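Local coordinates for tegument protein UL51 (Human herpesvirus 1, PDB 6T5A), which probably takes part in egress of virus particles from the perinuclear space and in secondary envelopment of cytoplasmic capsids at trans-Golgi-derived membranes, at residues H70-N75 against R103-T108. The protein carries 1 engineered substitution. Sequence-based numbering, arbitrary orientation.
Sequences HACMVN and RRLADT
C72 turns its SG away from its own carbonyl carbon and beside its backbone N (chi1 -68°), and L105 extends its CG opposite its backbone N (chi1 -177°); these two torsions bring the thiol and the isobutyl group together. The sulfur lies alongside the leucine branch point, with C72 SG 3.7 Å from L105 CG, and touches L105 CB and CD2 almost as closely. It also approaches the backbone, 3.7 Å from A106 N. Beside it the two helices meet through their beta carbons, C72 CB and A106 CB being 3.7 Å apart. M73 adds a looser apolar touch from the flank: its chain folds back so that SD comes 4.3 Å from A106 CB. The small residues C72 and A106 face each other where helices 63-82 and 94-117 run antiparallel, a helical hairpin within the herpesvirus UL51 family region, their local axes 8.8 Å apart at 155°. A106 also packs on Y69, one turn before M73, while R103 of helix 94-117 crosses to L76 of helix 63-82. On the far side of helix 94-117, R104 forms a salt bridge with D100. With only sulfur and aliphatic carbon in side-chain contact, the interhelical grip here rests on dispersion and burial of apolar surface, not on polar bonds.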
loop_
_atom_site.group_PDB
_atom_site.type_symbol
_atom_site.label_atom_id
_atom_site.label_comp_id
_atom_site.label_asym_id
_atom_site.label_seq_id
_atom_site.Cartn_x
_atom_site.Cartn_y
_atom_site.Cartn_z
ATOM N N HIS A 70 27.634 -32.992 26.663
ATOM C CA HIS A 70 28.882 -32.357 27.068
ATOM C C HIS A 70 29.531 -33.072 28.267
ATOM O O HIS A 70 30.740 -33.290 28.247
ATOM C CB HIS A 70 28.655 -30.869 27.354
ATOM C CG HIS A 70 29.875 -30.144 27.836
ATOM N ND1 HIS A 70 30.973 -29.945 27.014
ATOM C CD2 HIS A 70 30.115 -29.564 29.034
ATOM C CE1 HIS A 70 31.840 -29.255 27.736
ATOM N NE2 HIS A 70 31.364 -28.998 28.955
ATOM N N ALA A 71 28.736 -33.456 29.292
ATOM C CA ALA A 71 29.266 -34.176 30.455
ATOM C C ALA A 71 29.895 -35.519 30.045
ATOM O O ALA A 71 30.975 -35.876 30.548
ATOM C CB ALA A 71 28.175 -34.390 31.494
ATOM N N CYS A 72 29.248 -36.236 29.093
ATOM C CA CYS A 72 29.768 -37.496 28.546
ATOM C C CYS A 72 31.096 -37.263 27.896
ATOM O O CYS A 72 32.005 -38.067 28.093
ATOM C CB CYS A 72 28.791 -38.133 27.559
ATOM S SG CYS A 72 27.274 -38.729 28.325
ATOM N N MET A 73 31.204 -36.182 27.105
ATOM C CA MET A 73 32.429 -35.865 26.362
ATOM C C MET A 73 33.568 -35.468 27.318
ATOM O O MET A 73 34.702 -35.866 27.095
ATOM C CB MET A 73 32.174 -34.791 25.281
ATOM C CG MET A 73 31.147 -35.209 24.214
ATOM S SD MET A 73 31.389 -36.880 23.496
ATOM C CE MET A 73 32.840 -36.616 22.602
ATOM N N VAL A 74 33.255 -34.728 28.405
ATOM C CA VAL A 74 34.264 -34.374 29.427
ATOM C C VAL A 74 34.738 -35.676 30.098
ATOM O O VAL A 74 35.946 -35.869 30.269
ATOM C CB VAL A 74 33.737 -33.346 30.458
ATOM C CG1 VAL A 74 34.676 -33.227 31.666
ATOM C CG2 VAL A 74 33.504 -31.979 29.804
ATOM N N ASN A 75 33.792 -36.574 30.448
ATOM C CA ASN A 75 34.149 -37.858 31.068
ATOM C C ASN A 75 35.028 -38.686 30.156
ATOM O O ASN A 75 35.975 -39.280 30.638
ATOM C CB ASN A 75 32.922 -38.646 31.529
ATOM C CG ASN A 75 32.252 -38.069 32.747
ATOM O OD1 ASN A 75 32.789 -37.213 33.434
ATOM N ND2 ASN A 75 31.049 -38.523 33.044
ATOM N N ARG A 103 30.111 -43.366 25.878
ATOM C CA ARG A 103 29.864 -43.324 24.431
ATOM C C ARG A 103 28.403 -43.623 24.122
ATOM O O ARG A 103 27.810 -42.926 23.304
ATOM C CB ARG A 103 30.794 -44.267 23.651
ATOM C CG ARG A 103 32.215 -43.745 23.544
ATOM C CD ARG A 103 33.060 -44.568 22.588
ATOM N NE ARG A 103 34.483 -44.236 22.705
ATOM C CZ ARG A 103 35.431 -45.106 23.032
ATOM N NH1 ARG A 103 35.126 -46.380 23.255
ATOM N NH2 ARG A 103 36.698 -44.716 23.119
ATOM N N ARG A 104 27.808 -44.613 24.807
ATOM C CA ARG A 104 26.397 -44.971 24.606
ATOM C C ARG A 104 25.435 -43.869 25.075
ATOM O O ARG A 104 24.448 -43.593 24.383
ATOM C CB ARG A 104 26.053 -46.315 25.264
ATOM C CG ARG A 104 26.660 -47.506 24.532
ATOM C CD ARG A 104 26.312 -48.823 25.209
ATOM N NE ARG A 104 27.015 -49.946 24.586
ATOM C CZ ARG A 104 26.568 -50.624 23.534
ATOM N NH1 ARG A 104 25.400 -50.314 22.981
ATOM N NH2 ARG A 104 27.283 -51.621 23.028
ATOM N N LEU A 105 25.709 -43.248 26.242
ATOM C CA LEU A 105 24.850 -42.179 26.745
ATOM C C LEU A 105 24.930 -40.948 25.833
ATOM O O LEU A 105 23.885 -40.376 25.512
ATOM C CB LEU A 105 25.121 -41.846 28.230
ATOM C CG LEU A 105 24.218 -40.760 28.905
ATOM C CD1 LEU A 105 22.718 -41.118 28.852
ATOM C CD2 LEU A 105 24.639 -40.510 30.346
ATOM N N ALA A 106 26.151 -40.590 25.355
ATOM C CA ALA A 106 26.348 -39.474 24.421
ATOM C C ALA A 106 25.586 -39.753 23.113
ATOM O O ALA A 106 24.904 -38.859 22.610
ATOM C CB ALA A 106 27.827 -39.262 24.141
ATOM N N ASP A 107 25.653 -41.009 22.601
ATOM C CA ASP A 107 24.927 -41.418 21.391
ATOM C C ASP A 107 23.416 -41.246 21.561
ATOM O O ASP A 107 22.759 -40.749 20.651
ATOM C CB ASP A 107 25.262 -42.880 21.010
ATOM C CG ASP A 107 26.635 -43.098 20.390
ATOM O OD1 ASP A 107 27.314 -42.095 20.067
ATOM O OD2 ASP A 107 27.033 -44.270 20.227
ATOM N N THR A 108 22.878 -41.618 22.743
ATOM C CA THR A 108 21.451 -41.476 23.075
ATOM C C THR A 108 21.032 -39.993 23.067
ATOM O O THR A 108 19.996 -39.657 22.487
ATOM C CB THR A 108 21.144 -42.211 24.390
ATOM O OG1 THR A 108 21.481 -43.582 24.206
ATOM C CG2 THR A 108 19.685 -42.120 24.795
#